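Local structure of 2,3-dihydroxy-2,3-dihydrophenylpropionate dehydrogenase (Pseudomonas sp. MC1, 5XTF) at residues 40-44 with 66-71; 96-101 with 143-147. The protein oxidises naphthalene cis-dihydrodiol to 1,2-dihydroxynaphthalene with NAD(+) as hydride acceptor, as a tetrameric short-chain dehydrogenase/reductase of aromatic hydrocarbon catabolism. All coordinates share one frame. Residue numbers count along the deposited sequence, not the author numbering.

Contact 1 (40-44 with 66-71); sequences VRSFK and EFKDAL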
# COMPACT_ATOMS: atom_id res chain seq x y z
N VAL B 40 -2.37 7.11 29.16
CA VAL B 40 -1.89 7.44 30.50
C VAL B 40 -2.15 6.30 31.47
O VAL B 40 -1.24 5.81 32.15
CB VAL B 40 -2.55 8.74 31.00
CG1 VAL B 40 -2.25 8.93 32.50
CG2 VAL B 40 -2.09 9.91 30.17
N ARG B 41 -3.41 5.86 31.54
CA ARG B 41 -3.75 4.78 32.45
C ARG B 41 -2.99 3.51 32.10
O ARG B 41 -2.54 2.79 33.00
CB ARG B 41 -5.25 4.55 32.42
CG ARG B 41 -6.03 5.75 32.89
CD ARG B 41 -7.53 5.60 32.68
NE ARG B 41 -8.25 6.77 33.14
CZ ARG B 41 -9.51 7.08 32.82
NH1 ARG B 41 -10.19 6.28 32.00
NH2 ARG B 41 -10.08 8.18 33.29
N SER B 42 -2.80 3.23 30.81
CA SER B 42 -2.15 1.98 30.44
C SER B 42 -0.66 2.00 30.72
O SER B 42 -0.09 1.00 31.19
CB SER B 42 -2.41 1.68 28.96
OG SER B 42 -3.67 1.07 28.82
N PHE B 43 0.01 3.11 30.41
CA PHE B 43 1.45 3.16 30.63
C PHE B 43 1.76 3.27 32.12
O PHE B 43 2.72 2.65 32.60
CB PHE B 43 2.07 4.32 29.84
CG PHE B 43 2.36 3.98 28.39
CD1 PHE B 43 1.40 4.17 27.40
CD2 PHE B 43 3.61 3.48 28.01
CE1 PHE B 43 1.67 3.85 26.04
CE2 PHE B 43 3.88 3.18 26.65
CZ PHE B 43 2.91 3.36 25.68
N LYS B 44 0.95 4.03 32.86
CA LYS B 44 1.09 4.04 34.32
C LYS B 44 0.94 2.64 34.89
O LYS B 44 1.72 2.23 35.75
CB LYS B 44 0.06 4.98 34.94
CG LYS B 44 0.44 5.49 36.30
CD LYS B 44 1.40 6.65 36.17
CE LYS B 44 1.88 7.09 37.54
NZ LYS B 44 2.77 6.06 38.14
N GLU B 66 -7.32 10.92 39.74
CA GLU B 66 -6.97 9.51 39.64
C GLU B 66 -5.54 9.25 40.09
O GLU B 66 -5.29 8.27 40.80
CB GLU B 66 -7.17 9.01 38.20
CG GLU B 66 -6.88 7.50 38.00
CD GLU B 66 -7.51 6.89 36.72
OE1 GLU B 66 -8.38 7.52 36.07
OE2 GLU B 66 -7.13 5.75 36.37
N PHE B 67 -4.60 10.11 39.73
CA PHE B 67 -3.19 9.81 39.93
C PHE B 67 -2.50 10.75 40.91
O PHE B 67 -1.28 10.64 41.09
CB PHE B 67 -2.43 9.85 38.60
CG PHE B 67 -2.90 8.83 37.61
CD1 PHE B 67 -2.52 7.51 37.74
CD2 PHE B 67 -3.72 9.18 36.57
CE1 PHE B 67 -2.95 6.55 36.85
CE2 PHE B 67 -4.16 8.23 35.66
CZ PHE B 67 -3.77 6.91 35.81
N LYS B 68 -3.24 11.68 41.52
CA LYS B 68 -2.69 12.61 42.50
C LYS B 68 -1.60 13.46 41.87
O LYS B 68 -1.87 14.30 41.01
CB LYS B 68 -2.15 11.86 43.73
CG LYS B 68 -3.24 11.20 44.54
CD LYS B 68 -2.74 10.08 45.43
CE LYS B 68 -3.91 9.34 46.08
NZ LYS B 68 -3.49 8.14 46.85
N ASP B 69 -0.36 13.24 42.29
CA ASP B 69 0.78 14.00 41.78
C ASP B 69 1.84 13.11 41.15
O ASP B 69 2.96 13.59 40.91
CB ASP B 69 1.39 14.84 42.90
CG ASP B 69 0.82 16.22 42.95
OD1 ASP B 69 0.52 16.78 41.86
OD2 ASP B 69 0.65 16.75 44.07
N ALA B 70 1.52 11.84 40.89
CA ALA B 70 2.49 10.95 40.25
C ALA B 70 2.81 11.39 38.82
O ALA B 70 3.91 11.11 38.32
CB ALA B 70 1.97 9.51 40.27
N LEU B 71 1.89 12.10 38.15
CA LEU B 71 2.12 12.54 36.78
C LEU B 71 2.74 13.92 36.77
O LEU B 71 2.67 14.68 37.73
CB LEU B 71 0.82 12.57 35.97
CG LEU B 71 -0.03 11.31 36.01
CD1 LEU B 71 -1.26 11.49 35.17
CD2 LEU B 71 0.76 10.09 35.57
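Glu66, in the last turn of helix 57-67, opens the contact with a charge pair: its OE1 lies 3.0 Å from NE of Arg41, a salt bridge made by an extended arginine whose CB points sideways and whose length carries the guanidinium across. Arg41 is shared, because its NH1 also pairs with Glu38, one turn earlier on its own helix. Phe67 follows as the central apolar residue of the second segment, with 59 Å² covered. CG of Arg41 meets the ring at its edge, 3.9 Å from CZ; CG of Lys44 comes within 3.6 Å of CE1, and CG1 of Val40 within 3.8 Å of CE2. The outer atoms of the ring thus each have a side-chain carbon of helix 34-46 close by. At Lys68 the helix ends, phi turning positive (60°), and a type II' beta turn from Phe67 to Ala70, closed by Ala70 N to Phe67 O at 3.1 Å, reverses the chain. This reversal brings Ala70 up to helix 34-46, its CB 3.6 Å from CE of Lys44. Leu71 completes the patch: its CD2 is 3.6 Å from CD of Lys44 and its CD1 3.8 Å from CG1 of Val40. Lys44, with 73 Å² covered, thus lays successive methylenes, CG, CD and CE, against Phe67, Leu71 and Ala70. Helix 34-46 packing against the C-terminal end of the next helix and the turn into strand 72-75 is the expected neighbour relation of two successive beta-alpha units in the NAD-binding Rossmann fold of SDR enzymes.

Contact 2 (96-101 with 143-147); sequences GHLDCF and ALPEL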
# COMPACT_ATOMS: atom_id res chain seq x y z
N GLY B 96 14.06 13.12 34.75
CA GLY B 96 15.46 12.92 34.42
C GLY B 96 15.80 12.63 32.98
O GLY B 96 16.79 13.14 32.45
N HIS B 97 14.98 11.82 32.32
CA HIS B 97 15.19 11.46 30.92
C HIS B 97 13.83 11.22 30.28
O HIS B 97 12.79 11.29 30.94
CB HIS B 97 16.09 10.22 30.81
CG HIS B 97 15.46 8.98 31.37
ND1 HIS B 97 15.54 8.65 32.71
CD2 HIS B 97 14.69 8.03 30.80
CE1 HIS B 97 14.87 7.54 32.92
NE2 HIS B 97 14.34 7.14 31.78
N LEU B 98 13.82 10.96 28.97
CA LEU B 98 12.59 10.67 28.25
C LEU B 98 12.86 9.48 27.34
O LEU B 98 13.80 9.52 26.54
CB LEU B 98 12.12 11.88 27.43
CG LEU B 98 10.89 11.66 26.53
CD1 LEU B 98 9.62 11.44 27.35
CD2 LEU B 98 10.71 12.83 25.62
N ASP B 99 12.06 8.42 27.47
CA ASP B 99 12.24 7.25 26.62
C ASP B 99 11.32 7.19 25.41
O ASP B 99 11.71 6.66 24.37
CB ASP B 99 12.07 5.96 27.43
CG ASP B 99 13.08 5.83 28.55
OD1 ASP B 99 14.23 5.44 28.25
OD2 ASP B 99 12.73 6.13 29.72
N CYS B 100 10.09 7.70 25.51
CA CYS B 100 9.13 7.56 24.43
C CYS B 100 8.29 8.82 24.35
O CYS B 100 7.89 9.36 25.38
CB CYS B 100 8.23 6.33 24.63
SG CYS B 100 7.07 6.00 23.25
N PHE B 101 8.06 9.30 23.14
CA PHE B 101 7.14 10.41 22.90
C PHE B 101 5.99 9.92 22.04
O PHE B 101 6.21 9.36 20.96
CB PHE B 101 7.84 11.59 22.22
CG PHE B 101 6.90 12.73 21.89
CD1 PHE B 101 6.40 13.53 22.90
CD2 PHE B 101 6.51 12.98 20.59
CE1 PHE B 101 5.53 14.57 22.62
CE2 PHE B 101 5.64 14.03 20.31
CZ PHE B 101 5.15 14.82 21.33
N ALA B 143 11.23 16.84 21.33
CA ALA B 143 11.61 15.66 22.09
C ALA B 143 12.93 15.06 21.64
O ALA B 143 13.56 14.34 22.42
CB ALA B 143 10.51 14.60 22.02
N LEU B 144 13.39 15.38 20.42
CA LEU B 144 14.51 14.71 19.76
C LEU B 144 15.77 14.68 20.63
O LEU B 144 16.26 13.58 20.92
CB LEU B 144 14.80 15.38 18.42
CG LEU B 144 15.57 14.51 17.41
CD1 LEU B 144 14.79 13.27 17.08
CD2 LEU B 144 15.83 15.27 16.15
N PRO B 145 16.32 15.82 21.08
CA PRO B 145 17.58 15.75 21.83
C PRO B 145 17.51 14.78 23.01
O PRO B 145 18.48 14.05 23.25
CB PRO B 145 17.81 17.20 22.27
CG PRO B 145 17.01 18.03 21.30
CD PRO B 145 15.80 17.21 21.02
N GLU B 146 16.36 14.68 23.68
CA GLU B 146 16.23 13.75 24.80
C GLU B 146 16.04 12.30 24.35
O GLU B 146 16.53 11.38 25.01
CB GLU B 146 15.08 14.19 25.71
CG GLU B 146 15.41 15.47 26.50
CD GLU B 146 16.61 15.27 27.45
OE1 GLU B 146 16.69 14.20 28.10
OE2 GLU B 146 17.48 16.17 27.54
N LEU B 147 15.33 12.08 23.24
CA LEU B 147 15.21 10.73 22.69
C LEU B 147 16.56 10.20 22.20
O LEU B 147 16.80 8.98 22.29
CB LEU B 147 14.19 10.73 21.55
CG LEU B 147 12.75 11.06 21.97
CD1 LEU B 147 11.86 11.18 20.77
CD2 LEU B 147 12.23 9.96 22.88
O HOH W 1 16.32 11.55 27.76
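Leu98, Leu147 and Glu146 have the largest covered areas here, 69, 64 and 53 Å². Leu98 points toward the helix, and its CD2 reaches CB of Ala143 at 4.0 Å while its CG lies 4.2 Å from CD2 of Leu147. The branched end of Leu147 lies against the backbone that leads into strand 100-103: CD2 is 3.7 Å from O of Asp99, and CD1 is 4.3 Å from CB of Phe101, which also touches CB of Ala143 at 4.0 Å. Close backbone approach accompanies this packing, with CA of Leu98 only 5.9 Å from CA of Glu146. Glu146 adds a polar link through a water, which accepts from N of Leu98 at 2.8 Å and lies within hydrogen-bonding distance of Glu146 O (2.8 Å) and Glu146 OE1 (2.7 Å), acceptors that may share its protons with others. Leu98 also touches Ile88, Thr91 and Ile92 of helix 81-95, so its side chain packs between that helix and helix 118-150, which meet through Glu146 and Ile92. Backbone hydrogen bonds tie Cys100 to Val25 and Ser27 and Phe101 to Ser153, placing strand 100-103 between its parallel neighbours 25-28 and 153-157, with helix 118-150 packed against it.

In the fold
Along the chain the contacts come in series: contact 1 closes at Leu71 before contact 2 opens at Gly96, and helix 81-95 lies between. Their centres are 19 Å apart and their nearest atoms about 5 Å, without touching, yet both lie against one parallel sheet, contact 1 near its outermost strand 72-75 and contact 2 at strand 100-103 in the middle. Arg94 of helix 81-95 hydrogen-bonds the backbone of Asp69 and Leu71, and Ile92 of the same helix packs on Leu98, so that helix bridges the two. Contact 1 joins two successive beta-alpha units of the NAD(+)-binding Rossmann fold, whereas contact 2 packs a strand's entry against the helix that follows that strand; no cofactor is bound to this chain.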